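Local coordinates for protein telomeric DNA-binding factor trf1 (Schizosaccharomyces pombe, PDB 6K5S) that probably binds telomeric DNA, its all-helical TRF-family domain pairing with a second copy of itself, at residues Thr7-Ile10 and Pro11-Gly14; Lys48-Asn51 and Met52-Met55; Val112-Pro115 and Asp116-Ile120; Arg162-Ile165 and Arg166-Ala169; Ser197-Glu200 and Ala201-Glu204. All coordinates share one frame; numbering follows the deposited sequence.

Contact 1: residues Thr7-Ile10 and Pro11-Gly14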
loop_
_atom_site.group_PDB
_atom_site.type_symbol
_atom_site.label_atom_id
_atom_site.label_comp_id
_atom_site.label_asym_id
_atom_site.label_seq_id
_atom_site.Cartn_x
_atom_site.Cartn_y
_atom_site.Cartn_z
ATOM N N THR A 7 -2.826 1.774 -12.753
ATOM C CA THR A 7 -2.633 0.413 -13.250
ATOM C C THR A 7 -1.758 -0.407 -12.302
ATOM O O THR A 7 -2.101 -1.543 -11.946
ATOM C CB THR A 7 -2.000 0.429 -14.655
ATOM O OG1 THR A 7 -2.824 1.190 -15.539
ATOM C CG2 THR A 7 -1.889 -0.956 -15.188
ATOM N N SER A 8 -0.604 0.136 -11.909
ATOM C CA SER A 8 0.367 -0.691 -11.204
ATOM C C SER A 8 -0.025 -0.965 -9.761
ATOM O O SER A 8 0.399 -1.989 -9.215
ATOM C CB SER A 8 1.765 -0.068 -11.268
ATOM O OG SER A 8 1.790 1.253 -10.787
ATOM N N LEU A 9 -0.864 -0.114 -9.151
ATOM C CA LEU A 9 -1.194 -0.235 -7.736
ATOM C C LEU A 9 -2.400 -1.117 -7.455
ATOM O O LEU A 9 -2.807 -1.219 -6.288
ATOM C CB LEU A 9 -1.435 1.148 -7.129
ATOM C CG LEU A 9 -0.103 1.883 -6.931
ATOM C CD1 LEU A 9 -0.313 3.333 -6.677
ATOM C CD2 LEU A 9 0.688 1.250 -5.777
ATOM N N ILE A 10 -2.983 -1.741 -8.485
ATOM C CA ILE A 10 -4.187 -2.533 -8.266
ATOM C C ILE A 10 -3.962 -3.606 -7.200
ATOM O O ILE A 10 -4.807 -3.726 -6.315
ATOM C CB ILE A 10 -4.704 -3.089 -9.606
ATOM C CG1 ILE A 10 -5.467 -1.995 -10.383
ATOM C CG2 ILE A 10 -5.529 -4.348 -9.379
ATOM C CD1 ILE A 10 -6.833 -1.602 -9.818
ATOM N N PRO A 11 -2.843 -4.344 -7.176
ATOM C CA PRO A 11 -2.660 -5.317 -6.069
ATOM C C PRO A 11 -2.697 -4.695 -4.675
ATOM O O PRO A 11 -3.247 -5.306 -3.749
ATOM C CB PRO A 11 -1.300 -5.941 -6.395
ATOM C CG PRO A 11 -1.234 -5.888 -7.900
ATOM C CD PRO A 11 -1.834 -4.537 -8.237
ATOM N N THR A 12 -2.153 -3.497 -4.496
ATOM C CA THR A 12 -2.208 -2.827 -3.194
ATOM C C THR A 12 -3.635 -2.396 -2.859
ATOM O O THR A 12 -4.135 -2.648 -1.753
ATOM C CB THR A 12 -1.276 -1.601 -3.192
ATOM O OG1 THR A 12 0.103 -2.012 -3.233
ATOM C CG2 THR A 12 -1.517 -0.747 -1.948
ATOM N N LEU A 13 -4.301 -1.718 -3.807
ATOM C CA LEU A 13 -5.701 -1.369 -3.637
ATOM C C LEU A 13 -6.505 -2.588 -3.208
ATOM O O LEU A 13 -7.267 -2.525 -2.247
ATOM C CB LEU A 13 -6.272 -0.785 -4.942
ATOM C CG LEU A 13 -7.715 -0.270 -4.802
ATOM C CD1 LEU A 13 -7.787 0.860 -3.778
ATOM C CD2 LEU A 13 -8.252 0.235 -6.152
ATOM N N GLY A 14 -6.314 -3.714 -3.902
ATOM C CA GLY A 14 -7.052 -4.921 -3.563
ATOM C C GLY A 14 -6.700 -5.481 -2.196
ATOM O O GLY A 14 -7.587 -5.879 -1.430
#
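The shortest polar bond runs from G14 N to I10 O, 2.8 Å with an N-H...O angle of 166°, and L13 N reaches L9 O in the same way at 2.9 Å and 171°. Both join a residue to the one four places earlier, which is the evidence for an opening alpha-helical turn: helix 10-24 starts here, directly after the short helix 4-8.

P11 N lies 3.2 Å from L9 O but has no hydrogen to give, and in the first turn of helix 10-24 the helix's own bonding needs none. The pyrrolidine ring follows directly on I10, and this linkage by itself brings P11 CD to 3.5 Å from I10 CB, with the two side chains crossing at about a right angle. The same CD approaches S8 O at 3.5 Å. I10 has CG1 anti to its carbonyl carbon (chi1 -79°), which puts CG1 beside the backbone N; CD1, one bond further on, then lies 4.3 Å from L13 CD2. These two side chains also pack on helices 41-60 and 76-94, through Y60 and A85 among others.

L9 packs both on I59 and Y60 of its own chain and on I19 of the second subunit, while T12 meets T12 of that subunit. Within the turn the L9 and T12 side chains run alongside each other, and L9 CD2 is 4.2 Å from T12 OG1, the hydroxyl that is hydrogen-bonded to N15 ND2 of the second subunit.

Contact 2: residues Lys48-Asn51 and Met52-Met55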
loop_
_atom_site.group_PDB
_atom_site.type_symbol
_atom_site.label_atom_id
_atom_site.label_comp_id
_atom_site.label_asym_id
_atom_site.label_seq_id
_atom_site.Cartn_x
_atom_site.Cartn_y
_atom_site.Cartn_z
ATOM N N LYS A 48 -2.768 1.750 10.830
ATOM C CA LYS A 48 -1.749 1.771 9.780
ATOM C C LYS A 48 -2.322 1.332 8.430
ATOM O O LYS A 48 -1.979 1.900 7.383
ATOM C CB LYS A 48 -0.569 0.891 10.180
ATOM C CG LYS A 48 0.091 1.325 11.498
ATOM C CD LYS A 48 1.252 0.415 11.825
ATOM C CE LYS A 48 2.146 1.018 12.882
ATOM N NZ LYS A 48 1.446 1.097 14.180
ATOM N N VAL A 49 -3.163 0.301 8.432
ATOM C CA VAL A 49 -3.849 -0.112 7.205
ATOM C C VAL A 49 -4.695 1.033 6.656
ATOM O O VAL A 49 -4.663 1.326 5.452
ATOM C CB VAL A 49 -4.697 -1.369 7.466
ATOM C CG1 VAL A 49 -5.633 -1.628 6.304
ATOM C CG2 VAL A 49 -3.764 -2.567 7.685
ATOM N N MET A 50 -5.450 1.713 7.525
ATOM C CA MET A 50 -6.295 2.812 7.046
ATOM C C MET A 50 -5.473 3.965 6.493
ATOM O O MET A 50 -5.885 4.617 5.522
ATOM C CB MET A 50 -7.219 3.327 8.151
ATOM C CG MET A 50 -8.435 2.421 8.376
ATOM S SD MET A 50 -9.541 2.106 6.958
ATOM C CE MET A 50 -9.750 3.760 6.302
ATOM N N ASN A 51 -4.322 4.252 7.109
ATOM C CA ASN A 51 -3.461 5.320 6.604
ATOM C C ASN A 51 -2.911 4.984 5.226
ATOM O O ASN A 51 -2.812 5.859 4.355
ATOM C CB ASN A 51 -2.312 5.586 7.575
ATOM C CG ASN A 51 -2.767 6.328 8.820
ATOM O OD1 ASN A 51 -3.859 6.898 8.847
ATOM N ND2 ASN A 51 -1.927 6.332 9.852
ATOM N N MET A 52 -2.533 3.724 5.007
ATOM C CA MET A 52 -2.100 3.347 3.665
ATOM C C MET A 52 -3.281 3.385 2.705
ATOM O O MET A 52 -3.134 3.820 1.556
ATOM C CB MET A 52 -1.435 1.966 3.668
ATOM C CG MET A 52 0.069 1.963 4.136
ATOM S SD MET A 52 0.781 0.280 4.250
ATOM C CE MET A 52 -0.325 -0.390 5.444
ATOM N N PHE A 53 -4.461 2.973 3.171
ATOM C CA PHE A 53 -5.626 2.937 2.294
ATOM C C PHE A 53 -6.006 4.343 1.845
ATOM O O PHE A 53 -6.239 4.584 0.660
ATOM C CB PHE A 53 -6.802 2.253 2.976
ATOM C CG PHE A 53 -7.988 2.032 2.065
ATOM C CD1 PHE A 53 -7.894 1.159 0.984
ATOM C CD2 PHE A 53 -9.183 2.694 2.280
ATOM C CE1 PHE A 53 -8.986 0.949 0.148
ATOM C CE2 PHE A 53 -10.265 2.502 1.449
ATOM C CZ PHE A 53 -10.164 1.619 0.374
ATOM N N ARG A 54 -6.020 5.295 2.778
ATOM C CA ARG A 54 -6.280 6.681 2.413
ATOM C C ARG A 54 -5.318 7.179 1.332
ATOM O O ARG A 54 -5.735 7.867 0.391
ATOM C CB ARG A 54 -6.205 7.565 3.659
ATOM C CG ARG A 54 -7.471 7.612 4.473
ATOM C CD ARG A 54 -7.294 8.451 5.782
ATOM N NE ARG A 54 -8.126 7.883 6.835
ATOM C CZ ARG A 54 -7.696 7.305 7.961
ATOM N NH1 ARG A 54 -6.400 7.239 8.263
ATOM N NH2 ARG A 54 -8.588 6.809 8.808
ATOM N N MET A 55 -4.033 6.837 1.437
ATOM C CA MET A 55 -3.068 7.266 0.425
ATOM C C MET A 55 -3.355 6.619 -0.923
ATOM O O MET A 55 -3.316 7.295 -1.956
ATOM C CB MET A 55 -1.629 6.937 0.852
ATOM C CG MET A 55 -1.096 7.680 2.082
ATOM S SD MET A 55 0.692 7.398 2.151
ATOM C CE MET A 55 1.039 7.893 0.456
#
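R54 N donates to M50 O at 2.8 Å with an N-H...O angle of 169°, and F53 N reaches V49 O over the same length but less straight, at 151°. M52 N to K48 O (3.0 Å) continues the i to i+4 pattern of alpha helix 41-60, while M55 N to N51 O is weak.

Side-chain polarity gathers round R54. N51 OD1 stands at the edge of its guanidinium, in plane, only 2.6 Å from R54 NH1, yet the N-H direction is too poor for a hydrogen bond, and amide and guanidinium planes are 56° apart. NH2 has a sounder partner in A97 O. M50 CB lies over one face of the group, 3.8 Å from R54 NH2. With an alanine in place of R54, A97 O would probably lose this donor and the flank of M50 its flat cover.

Packing divides between two sides of the helix. M50 and F53 run side by side, M50 CE meeting F53 CD2 obliquely at 4.2 Å, and both press on I20 of helix 10-24. K48, N51, M52 and M55 pack instead against the second subunit, on its I59 and M55, so this helix contributes to the dimer interface. The M52 chain bends at its last torsion, bringing its methyl CE back to 3.4 Å from K48 O.

Contact 3: residues Val112-Pro115 and Asp116-Ile120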
loop_
_atom_site.group_PDB
_atom_site.type_symbol
_atom_site.label_atom_id
_atom_site.label_comp_id
_atom_site.label_asym_id
_atom_site.label_seq_id
_atom_site.Cartn_x
_atom_site.Cartn_y
_atom_site.Cartn_z
ATOM N N VAL A 112 -22.237 1.075 -5.533
ATOM C CA VAL A 112 -21.370 0.312 -4.641
ATOM C C VAL A 112 -21.875 -1.121 -4.484
ATOM O O VAL A 112 -21.094 -2.074 -4.511
ATOM C CB VAL A 112 -21.281 1.048 -3.285
ATOM C CG1 VAL A 112 -20.585 0.189 -2.233
ATOM C CG2 VAL A 112 -20.558 2.373 -3.461
ATOM N N PHE A 113 -23.193 -1.308 -4.347
ATOM C CA PHE A 113 -23.731 -2.627 -4.034
ATOM C C PHE A 113 -24.324 -3.344 -5.234
ATOM O O PHE A 113 -24.447 -4.570 -5.191
ATOM C CB PHE A 113 -24.799 -2.516 -2.934
ATOM C CG PHE A 113 -24.236 -2.170 -1.587
ATOM C CD1 PHE A 113 -24.017 -0.855 -1.242
ATOM C CD2 PHE A 113 -23.912 -3.167 -0.675
ATOM C CE1 PHE A 113 -23.493 -0.525 0.003
ATOM C CE2 PHE A 113 -23.386 -2.854 0.569
ATOM C CZ PHE A 113 -23.166 -1.527 0.909
ATOM N N ALA A 114 -24.683 -2.619 -6.293
ATOM C CA ALA A 114 -25.207 -3.208 -7.530
ATOM C C ALA A 114 -24.504 -2.586 -8.740
ATOM O O ALA A 114 -25.125 -1.934 -9.587
ATOM C CB ALA A 114 -26.719 -3.021 -7.610
ATOM N N PRO A 115 -23.196 -2.743 -8.832
ATOM C CA PRO A 115 -22.458 -2.097 -9.920
ATOM C C PRO A 115 -22.698 -2.816 -11.238
ATOM O O PRO A 115 -23.146 -3.965 -11.278
ATOM C CB PRO A 115 -20.997 -2.215 -9.475
ATOM C CG PRO A 115 -20.985 -3.451 -8.635
ATOM C CD PRO A 115 -22.325 -3.559 -7.968
ATOM N N ASP A 116 -22.447 -2.088 -12.329
ATOM C CA ASP A 116 -22.413 -2.661 -13.678
ATOM C C ASP A 116 -23.783 -3.176 -14.128
ATOM O O ASP A 116 -23.885 -4.218 -14.779
ATOM C CB ASP A 116 -21.360 -3.769 -13.773
ATOM C CG ASP A 116 -19.986 -3.306 -13.333
ATOM O OD1 ASP A 116 -19.635 -2.142 -13.613
ATOM O OD2 ASP A 116 -19.256 -4.105 -12.699
ATOM N N GLU A 117 -24.838 -2.431 -13.801
ATOM C CA GLU A 117 -26.211 -2.709 -14.226
ATOM C C GLU A 117 -26.692 -4.087 -13.809
ATOM O O GLU A 117 -27.606 -4.639 -14.417
ATOM C CB GLU A 117 -26.367 -2.508 -15.735
ATOM C CG GLU A 117 -25.761 -1.194 -16.151
ATOM C CD GLU A 117 -25.779 -0.963 -17.641
ATOM O OE1 GLU A 117 -26.347 -1.798 -18.378
ATOM O OE2 GLU A 117 -25.214 0.061 -18.068
ATOM N N SER A 118 -26.111 -4.645 -12.760
ATOM C CA SER A 118 -26.570 -5.920 -12.253
ATOM C C SER A 118 -28.033 -5.830 -11.795
ATOM O O SER A 118 -28.615 -4.743 -11.651
ATOM C CB SER A 118 -25.658 -6.379 -11.115
ATOM O OG SER A 118 -25.748 -5.522 -9.992
ATOM N N ASN A 119 -28.636 -7.001 -11.586
ATOM C CA ASN A 119 -30.008 -7.071 -11.097
ATOM C C ASN A 119 -30.081 -6.576 -9.658
ATOM O O ASN A 119 -29.295 -7.001 -8.811
ATOM C CB ASN A 119 -30.528 -8.510 -11.165
ATOM C CG ASN A 119 -30.896 -8.932 -12.567
ATOM O OD1 ASN A 119 -30.999 -8.104 -13.473
ATOM N ND2 ASN A 119 -31.104 -10.232 -12.756
ATOM N N ILE A 120 -31.024 -5.686 -9.372
ATOM C CA ILE A 120 -31.238 -5.262 -7.991
ATOM C C ILE A 120 -31.976 -6.363 -7.243
ATOM O O ILE A 120 -33.019 -6.842 -7.697
ATOM C CB ILE A 120 -32.021 -3.947 -7.928
ATOM C CG1 ILE A 120 -31.296 -2.857 -8.715
ATOM C CG2 ILE A 120 -32.183 -3.523 -6.471
ATOM C CD1 ILE A 120 -30.088 -2.371 -8.016
HETATM O O HOH W 1 -24.929 -0.059 -12.466
#
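S118 and P115 close a tight turn just after helix 102-113. P115 O receives S118 N at 3.4 Å, a weak bond with an N-H...O angle of 157°. The two corner residues, D116 and E117, both have positive phi (66° and 57°), which identifies a type I' beta turn. S118 OG also comes to 3.3 Å from P115 O, again weak, and its proton has another acceptor in reach. The hydroxyl gets there because OG stands between the backbone N and carbonyl carbon of S118, the crowded position, folded back over the turn's first residue.

One water joins E117 N to the carbonyl of A114, the first residue past the helix: it accepts from E117 N at 2.7 Å and gives a long, weak bond to A114 O at 3.4 Å.

Apolar contact falls to A114, whose CB points toward 116-120. I120 CD1 touches it at 3.5 Å, tighter than usual for two carbons, and S118 OG is 3.6 Å from the same methyl.

The charged contact is at D116. Its carboxylate turns out of the turn, OD2 forming a salt bridge with R83 of helix 76-94, while P115 packs on the same arginine. The carbonyls of A114 and S118 both take hydrogen bonds from R166 NH2.

With only weak direct bonds between its ends, the turn probably owes much of its shape to these outside partners: R83 at the corner, R166 at the mouth, and a water that takes the N-H of E117.

Contact 4: residues Arg162-Ile165 and Arg166-Ala169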
loop_
_atom_site.group_PDB
_atom_site.type_symbol
_atom_site.label_atom_id
_atom_site.label_comp_id
_atom_site.label_asym_id
_atom_site.label_seq_id
_atom_site.Cartn_x
_atom_site.Cartn_y
_atom_site.Cartn_z
ATOM N N ARG A 162 -35.053 6.324 -12.121
ATOM C CA ARG A 162 -33.669 6.065 -11.747
ATOM C C ARG A 162 -33.308 4.598 -11.948
ATOM O O ARG A 162 -32.214 4.288 -12.434
ATOM C CB ARG A 162 -33.423 6.498 -10.303
ATOM C CG ARG A 162 -33.089 7.961 -10.171
ATOM C CD ARG A 162 -32.385 8.237 -8.860
ATOM N NE ARG A 162 -33.010 9.340 -8.139
ATOM C CZ ARG A 162 -32.455 10.537 -8.003
ATOM N NH1 ARG A 162 -31.267 10.769 -8.549
ATOM N NH2 ARG A 162 -33.082 11.495 -7.326
ATOM N N PHE A 163 -34.215 3.679 -11.587
ATOM C CA PHE A 163 -33.928 2.256 -11.778
ATOM C C PHE A 163 -33.769 1.918 -13.255
ATOM O O PHE A 163 -32.903 1.118 -13.627
ATOM C CB PHE A 163 -35.033 1.386 -11.180
ATOM C CG PHE A 163 -34.959 1.227 -9.695
ATOM C CD1 PHE A 163 -33.742 1.069 -9.056
ATOM C CD2 PHE A 163 -36.114 1.235 -8.934
ATOM C CE1 PHE A 163 -33.673 0.924 -7.687
ATOM C CE2 PHE A 163 -36.061 1.078 -7.562
ATOM C CZ PHE A 163 -34.838 0.925 -6.932
ATOM N N LEU A 164 -34.624 2.485 -14.109
ATOM C CA LEU A 164 -34.527 2.213 -15.540
ATOM C C LEU A 164 -33.230 2.779 -16.105
ATOM O O LEU A 164 -32.483 2.081 -16.806
ATOM C CB LEU A 164 -35.750 2.790 -16.270
ATOM C CG LEU A 164 -37.075 2.079 -15.957
ATOM C CD1 LEU A 164 -38.311 2.807 -16.493
ATOM C CD2 LEU A 164 -37.059 0.666 -16.491
ATOM N N ILE A 165 -32.934 4.034 -15.777
ATOM C CA ILE A 165 -31.705 4.677 -16.232
ATOM C C ILE A 165 -30.482 3.850 -15.859
ATOM O O ILE A 165 -29.576 3.650 -16.680
ATOM C CB ILE A 165 -31.623 6.110 -15.665
ATOM C CG1 ILE A 165 -32.632 7.015 -16.376
ATOM C CG2 ILE A 165 -30.221 6.672 -15.787
ATOM C CD1 ILE A 165 -32.826 6.665 -17.827
ATOM N N ARG A 166 -30.431 3.343 -14.625
ATOM C CA ARG A 166 -29.183 2.735 -14.181
ATOM C C ARG A 166 -28.885 1.422 -14.889
ATOM O O ARG A 166 -27.746 0.956 -14.822
ATOM C CB ARG A 166 -29.183 2.508 -12.670
ATOM C CG ARG A 166 -29.780 1.186 -12.265
ATOM C CD ARG A 166 -29.595 0.859 -10.796
ATOM N NE ARG A 166 -28.567 -0.153 -10.560
ATOM C CZ ARG A 166 -28.676 -1.435 -10.903
ATOM N NH1 ARG A 166 -29.772 -1.884 -11.507
ATOM N NH2 ARG A 166 -27.695 -2.276 -10.632
ATOM N N ARG A 167 -29.863 0.816 -15.566
ATOM C CA ARG A 167 -29.604 -0.414 -16.301
ATOM C C ARG A 167 -29.940 -0.270 -17.778
ATOM O O ARG A 167 -30.227 -1.267 -18.440
ATOM C CB ARG A 167 -30.356 -1.595 -15.682
ATOM C CG ARG A 167 -31.876 -1.473 -15.646
ATOM C CD ARG A 167 -32.485 -2.757 -15.072
ATOM N NE ARG A 167 -33.886 -2.606 -14.689
ATOM C CZ ARG A 167 -34.905 -2.679 -15.544
ATOM N NH1 ARG A 167 -34.672 -2.898 -16.823
ATOM N NH2 ARG A 167 -36.156 -2.534 -15.123
ATOM N N ASN A 168 -29.930 0.961 -18.294
ATOM C CA ASN A 168 -30.022 1.226 -19.728
ATOM C C ASN A 168 -31.301 0.657 -20.344
ATOM O O ASN A 168 -31.283 0.093 -21.443
ATOM C CB ASN A 168 -28.784 0.685 -20.447
ATOM C CG ASN A 168 -28.587 1.311 -21.809
ATOM O OD1 ASN A 168 -29.187 2.345 -22.126
ATOM N ND2 ASN A 168 -27.756 0.677 -22.635
ATOM N N ALA A 169 -32.423 0.809 -19.643
ATOM C CA ALA A 169 -33.711 0.323 -20.154
ATOM C C ALA A 169 -34.428 1.383 -20.990
ATOM O O ALA A 169 -34.561 2.535 -20.568
ATOM C CB ALA A 169 -34.596 -0.128 -19.014
HETATM O O HOH W 2 -32.239 -0.665 -11.899
#
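L164 O is gripped twice, by A169 N at 3.1 Å and R167 N at 3.2 Å, the two donors arriving from opposite faces of its carbonyl plane. The first bond is nearly straight (174°). With N168 N to I165 O, 3.2 Å, and positive phi at N168 (59°), it defines a Schellman motif that ends helix 159-166; R166 N to R162 O is an ordinary helical bond before it.

Apolar contact completes the motif: L164 CD2 meets A169 CB at 3.6 Å.

The R167 side chain makes a contact of another kind. Its NH2 nears L164 CD2 as well, at 3.6 Å, with the methyl oblique to the guanidinium plane, and also makes a salt bridge to E179 and a hydrogen bond to K174 O. Were R167 a serine, E179 would probably lose its charged mate and the L164 methyl part of its cover.

Water mediates the remaining link. It donates to F163 O at 2.6 Å and accepts from R166 NH1 at 2.8 Å, lying in plane at the guanidinium edge.

The helix end is thus closed by its own backbone, while its arginines tie it outward: R167 to helix 177-195, R166 to the loop after helix 102-113, and R162 to D158.

Contact 5: residues Ser197-Glu200 and Ala201-Glu204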
loop_
_atom_site.group_PDB
_atom_site.type_symbol
_atom_site.label_atom_id
_atom_site.label_comp_id
_atom_site.label_asym_id
_atom_site.label_seq_id
_atom_site.Cartn_x
_atom_site.Cartn_y
_atom_site.Cartn_z
ATOM N N SER A 197 -43.990 11.039 15.284
ATOM C CA SER A 197 -43.909 12.051 16.307
ATOM C C SER A 197 -43.682 11.315 17.617
ATOM O O SER A 197 -44.381 10.324 17.874
ATOM C CB SER A 197 -45.180 12.894 16.392
ATOM O OG SER A 197 -45.126 13.779 17.495
ATOM N N PRO A 198 -42.727 11.754 18.452
ATOM C CA PRO A 198 -41.834 12.892 18.209
ATOM C C PRO A 198 -40.649 12.528 17.299
ATOM O O PRO A 198 -40.070 11.459 17.436
ATOM C CB PRO A 198 -41.339 13.245 19.610
ATOM C CG PRO A 198 -41.295 11.919 20.310
ATOM C CD PRO A 198 -42.433 11.088 19.736
ATOM N N GLN A 199 -40.286 13.446 16.409
ATOM C CA GLN A 199 -39.222 13.193 15.441
ATOM C C GLN A 199 -37.904 12.833 16.119
ATOM O O GLN A 199 -37.161 11.974 15.630
ATOM C CB GLN A 199 -39.054 14.418 14.551
ATOM C CG GLN A 199 -40.131 14.550 13.520
ATOM C CD GLN A 199 -39.927 13.588 12.358
ATOM O OE1 GLN A 199 -38.836 13.497 11.813
ATOM N NE2 GLN A 199 -40.980 12.868 11.981
ATOM N N GLU A 200 -37.610 13.458 17.261
ATOM C CA GLU A 200 -36.347 13.201 17.940
ATOM C C GLU A 200 -36.240 11.758 18.426
ATOM O O GLU A 200 -35.133 11.276 18.704
ATOM C CB GLU A 200 -36.190 14.188 19.094
ATOM C CG GLU A 200 -36.481 15.661 18.694
ATOM C CD GLU A 200 -37.927 16.092 18.965
ATOM O OE1 GLU A 200 -38.171 16.723 20.024
ATOM O OE2 GLU A 200 -38.823 15.817 18.122
ATOM N N ALA A 201 -37.355 11.046 18.511
ATOM C CA ALA A 201 -37.346 9.650 18.925
ATOM C C ALA A 201 -36.986 8.691 17.802
ATOM O O ALA A 201 -36.882 7.482 18.055
ATOM C CB ALA A 201 -38.716 9.253 19.487
ATOM N N LEU A 202 -36.814 9.177 16.571
ATOM C CA LEU A 202 -36.670 8.247 15.454
ATOM C C LEU A 202 -35.413 7.391 15.592
ATOM O O LEU A 202 -35.405 6.229 15.178
ATOM C CB LEU A 202 -36.684 9.007 14.128
ATOM C CG LEU A 202 -38.118 9.211 13.606
ATOM C CD1 LEU A 202 -38.147 10.098 12.364
ATOM C CD2 LEU A 202 -38.834 7.887 13.345
ATOM N N ASN A 203 -34.362 7.916 16.211
ATOM C CA ASN A 203 -33.157 7.108 16.328
ATOM C C ASN A 203 -33.306 5.980 17.342
ATOM O O ASN A 203 -32.552 5.007 17.280
ATOM C CB ASN A 203 -31.973 7.982 16.697
ATOM C CG ASN A 203 -32.186 8.715 17.992
ATOM O OD1 ASN A 203 -33.070 8.373 18.780
ATOM N ND2 ASN A 203 -31.378 9.739 18.221
ATOM N N GLU A 204 -34.231 6.094 18.298
ATOM C CA GLU A 204 -34.525 4.933 19.127
ATOM C C GLU A 204 -35.335 3.915 18.339
ATOM O O GLU A 204 -35.127 2.706 18.475
ATOM C CB GLU A 204 -35.255 5.364 20.401
ATOM C CG GLU A 204 -34.414 6.265 21.304
ATOM C CD GLU A 204 -35.017 6.439 22.688
ATOM O OE1 GLU A 204 -34.914 7.551 23.262
ATOM O OE2 GLU A 204 -35.609 5.464 23.198
#
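Q199 and L202 make the close-packed side of a short 3-10 turn that leads into helix 202-205. Their side chains run alongside each other, and L202 CD1 lies 3.5 Å from Q199 OE1. Neighbours crowd this side: Y136 and I137 of helix 122-141 and F196 pack on L202. The Q199 amide is held at both ends, OE1 by Y136 OH and NE2 by the carbonyls of F196 and L193, which fixes its rotation.

The backbone evidence for the 3-10 turn is a pair of i to i+3 bonds: A201 N to P198 O, 2.9 Å, and L202 N to Q199 O, 3.0 Å. P198, after a cis peptide bond, opens the turn.

The outer side is looser. P198 CG meets A201 CB at 3.8 Å, and that methyl comes closer still to P198 O, at 3.3 Å. E200 is exposed, and its CB points away from 201-204. N203, also exposed, has CG between its backbone N and carbonyl carbon (chi1 59°), which swings the amide back toward the preceding turn; N203 OD1 ends 3.6 Å from E200 O, two acceptor oxygens with no bond between them.

How the contacts relate
The five contacts are local ones, along a helix, at helix starts and ends, and round a turn, within one all-helical TRF-family domain. Contacts 1 and 2, with centres 13 Å apart, belong together: L13 CD1 packs on F53 CE1 at 4.1 Å, and both contacts touch the second subunit. Contacts 3 and 4 form another pair, centres 11 Å apart, joined through R166, whose guanidinium reaches into the 112-120 segment; I120 CG1 lies 3.3 Å from R166 NH1. Neither of these touches the other subunit. Contact 5 stands alone, its centre 44 Å from that of contact 1 and its nearest atoms about 20 Å from contacts 3 and 4.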